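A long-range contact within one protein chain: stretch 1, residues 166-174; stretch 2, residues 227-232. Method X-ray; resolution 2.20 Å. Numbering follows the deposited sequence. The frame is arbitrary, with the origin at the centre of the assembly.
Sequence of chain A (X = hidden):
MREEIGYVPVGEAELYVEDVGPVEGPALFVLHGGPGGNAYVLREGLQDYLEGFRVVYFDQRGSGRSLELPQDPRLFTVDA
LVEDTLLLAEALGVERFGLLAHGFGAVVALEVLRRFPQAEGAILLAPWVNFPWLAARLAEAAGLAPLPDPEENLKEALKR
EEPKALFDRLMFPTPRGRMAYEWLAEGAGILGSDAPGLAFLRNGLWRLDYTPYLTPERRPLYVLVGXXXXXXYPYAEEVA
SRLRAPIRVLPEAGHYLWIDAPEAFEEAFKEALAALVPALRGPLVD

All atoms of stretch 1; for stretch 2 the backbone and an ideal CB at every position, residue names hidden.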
# COMPACT_ATOMS: atom_id res chain seq x y z
N LEU A 166 18.05 4.04 -6.28
CA LEU A 166 17.77 2.62 -6.42
C LEU A 166 16.27 2.36 -6.52
O LEU A 166 15.82 1.63 -7.39
CB LEU A 166 18.36 1.83 -5.26
CG LEU A 166 19.88 1.76 -5.18
CD1 LEU A 166 20.29 1.08 -3.89
CD2 LEU A 166 20.48 1.04 -6.36
N PHE A 167 15.49 2.95 -5.62
CA PHE A 167 14.04 2.76 -5.66
C PHE A 167 13.44 3.32 -6.95
O PHE A 167 12.51 2.73 -7.49
CB PHE A 167 13.35 3.36 -4.41
CG PHE A 167 13.35 2.45 -3.21
CD1 PHE A 167 12.55 1.31 -3.17
CD2 PHE A 167 14.16 2.72 -2.11
CE1 PHE A 167 12.56 0.46 -2.06
CE2 PHE A 167 14.16 1.88 -1.00
CZ PHE A 167 13.37 0.76 -0.97
N ASP A 168 13.99 4.42 -7.47
CA ASP A 168 13.48 5.03 -8.70
C ASP A 168 13.63 4.05 -9.88
O ASP A 168 12.74 3.93 -10.72
CB ASP A 168 14.24 6.33 -9.04
CG ASP A 168 13.71 7.57 -8.29
OD1 ASP A 168 12.72 7.49 -7.52
OD2 ASP A 168 14.27 8.70 -8.42
N ARG A 169 14.76 3.35 -9.92
CA ARG A 169 15.03 2.36 -10.96
C ARG A 169 14.04 1.19 -10.90
O ARG A 169 13.50 0.76 -11.93
CB ARG A 169 16.46 1.85 -10.84
CG ARG A 169 17.11 1.50 -12.14
CD ARG A 169 18.62 1.22 -12.02
NE ARG A 169 19.31 2.43 -11.59
CZ ARG A 169 20.31 2.49 -10.72
NH1 ARG A 169 20.83 1.41 -10.15
NH2 ARG A 169 20.81 3.68 -10.43
N LEU A 170 13.82 0.69 -9.70
CA LEU A 170 12.86 -0.40 -9.49
C LEU A 170 11.43 0.06 -9.80
O LEU A 170 10.66 -0.67 -10.41
CB LEU A 170 12.95 -0.91 -8.05
CG LEU A 170 14.30 -1.49 -7.63
CD1 LEU A 170 14.21 -2.04 -6.23
CD2 LEU A 170 14.79 -2.57 -8.59
N MET A 171 11.09 1.27 -9.40
CA MET A 171 9.71 1.76 -9.47
C MET A 171 9.24 2.33 -10.82
O MET A 171 8.05 2.23 -11.16
CB MET A 171 9.48 2.82 -8.40
CG MET A 171 9.42 2.28 -6.98
SD MET A 171 9.02 3.57 -5.84
CE MET A 171 8.82 2.68 -4.34
N PHE A 172 10.16 2.93 -11.58
CA PHE A 172 9.79 3.74 -12.74
C PHE A 172 10.49 3.25 -14.01
O PHE A 172 11.67 3.51 -14.21
CB PHE A 172 10.15 5.22 -12.49
CG PHE A 172 9.40 5.84 -11.34
CD1 PHE A 172 8.03 6.04 -11.42
CD2 PHE A 172 10.06 6.19 -10.18
CE1 PHE A 172 7.34 6.60 -10.36
CE2 PHE A 172 9.37 6.74 -9.11
CZ PHE A 172 8.01 6.95 -9.20
N PRO A 173 9.77 2.53 -14.86
CA PRO A 173 10.33 2.07 -16.14
C PRO A 173 10.68 3.20 -17.11
O PRO A 173 11.60 3.01 -17.90
CB PRO A 173 9.22 1.20 -16.73
CG PRO A 173 7.96 1.64 -16.03
CD PRO A 173 8.38 2.06 -14.66
N THR A 174 9.97 4.34 -17.04
CA THR A 174 10.28 5.51 -17.87
C THR A 174 10.55 6.78 -17.07
O THR A 174 9.89 7.03 -16.05
CB THR A 174 9.12 5.85 -18.80
OG1 THR A 174 7.97 6.23 -18.03
CG2 THR A 174 8.67 4.62 -19.63
N UNK A 227 4.31 -5.18 -14.47
CA UNK A 227 5.36 -6.12 -14.89
C UNK A 227 6.77 -5.62 -14.63
O UNK A 227 7.69 -6.41 -14.38
CB UNK A 227 5.21 -6.43 -16.38
N UNK A 228 6.94 -4.30 -14.70
CA UNK A 228 8.24 -3.65 -14.49
C UNK A 228 8.39 -2.95 -13.14
O UNK A 228 9.27 -2.11 -12.96
CB UNK A 228 8.48 -2.63 -15.60
N UNK A 229 7.55 -3.33 -12.19
CA UNK A 229 7.68 -2.87 -10.80
C UNK A 229 8.67 -3.80 -10.12
O UNK A 229 8.31 -4.88 -9.65
CB UNK A 229 6.34 -2.86 -10.07
N UNK A 230 9.94 -3.38 -10.10
CA UNK A 230 10.99 -4.14 -9.45
C UNK A 230 10.91 -4.21 -7.93
O UNK A 230 11.73 -4.91 -7.33
CB UNK A 230 12.34 -3.54 -9.84
N UNK A 231 9.97 -3.50 -7.31
CA UNK A 231 9.71 -3.62 -5.87
C UNK A 231 8.65 -4.65 -5.50
O UNK A 231 8.46 -4.94 -4.32
CB UNK A 231 9.28 -2.26 -5.32
N UNK A 232 7.95 -5.20 -6.50
CA UNK A 232 6.82 -6.09 -6.26
C UNK A 232 6.79 -7.33 -7.16
O UNK A 232 6.45 -8.40 -6.69
CB UNK A 232 5.52 -5.31 -6.44

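Stretch 1 meets its partner with the last turn of a helix and the loop that follows. What it offers is the carbonyl of Leu170, left free where the helix runs out, an aliphatic patch made by Leu170 and Met171 beside the edge of the Phe167 ring, and, farther along, the ring of Pro173.

Position 227 has nothing of stretch 1 within 5.5 Å of its ideal CB, so the contact places no demand on it and many side chains would do. It is Glu227, extended and exposed.

Position 228 points its CB toward stretch 1, and the ideal CB lies 4.1 Å from Pro173 CB. A side chain with a flat or aliphatic surface to lay against the proline would suit: a long aliphatic, an aromatic, or a lysine or arginine. The deposited residue is Arg228. Pro173 CB sits over one face of its guanidinium, 3.7 Å from Arg228 NE, so the contact uses the flat face of the group while NH1 finds a hydrogen bond elsewhere in the structure. Water 1 lies between the stretches, 2.8 Å from Arg228 O and 3.0 Å from Arg169 O.

At position 229 the CB turns away from stretch 1, so the helix end says little about identity. With a turn following, a short acceptor such as Asp, Asn or Ser could serve the local backbone. It is Asp229, whose OD1 accepts from the backbone N of 231, bracing the turn from within.

Position 230 is the most restrictive. Its backbone N donates to Leu170 O at 2.8 Å, with an N-H...O angle of 149°. Its phi/psi of -68/-5 is ordinary for a residue with a CB, but an ideal CB would lie 2.9 Å from Leu170 CD2, a clash. Steric room, rather than backbone conformation, therefore favours glycine, and Gly230 it is.

Position 231 sends its CB sideways to stretch 1, with the ideal CB 4.8 Å from both Leu170 CB and Met171 CG. A short branched side chain that carries a methyl beyond CB fits: Val, Thr or Ile. Thr231 supplies the methyl, CG2 lying 3.7 Å from Leu170 CB and from Met171 CG, and 4.2 Å from Phe167 CD1 at the ring's edge. Its OG1 donates to Asp229 OD1 at 2.6 Å.

Position 232 is out of reach and unconstrained by this contact; it is Ser232, its N bonded to Asp229 O at 3.2 Å.

Stretch 2 227-232: ERDGTS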
# COMPACT_ATOMS: atom_id res chain seq x y z
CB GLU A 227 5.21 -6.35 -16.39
CG GLU A 227 6.17 -7.34 -17.00
CD GLU A 227 6.01 -7.31 -18.51
OE1 GLU A 227 6.42 -6.28 -19.14
OE2 GLU A 227 5.42 -8.30 -19.02
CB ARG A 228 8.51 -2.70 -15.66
CG ARG A 228 8.62 -3.48 -16.98
CD ARG A 228 9.02 -2.65 -18.20
NE ARG A 228 10.36 -2.06 -18.07
CZ ARG A 228 10.90 -1.23 -18.97
NH1 ARG A 228 10.24 -0.91 -20.08
NH2 ARG A 228 12.12 -0.72 -18.76
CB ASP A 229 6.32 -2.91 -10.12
CG ASP A 229 6.34 -2.39 -8.70
OD1 ASP A 229 7.43 -2.03 -8.20
OD2 ASP A 229 5.31 -2.33 -8.00
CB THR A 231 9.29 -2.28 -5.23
OG1 THR A 231 7.96 -1.92 -5.65
CG2 THR A 231 10.17 -1.14 -5.67
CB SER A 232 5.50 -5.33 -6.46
OG SER A 232 4.39 -6.11 -6.05
O HOH W 1 11.01 -0.02 -13.49
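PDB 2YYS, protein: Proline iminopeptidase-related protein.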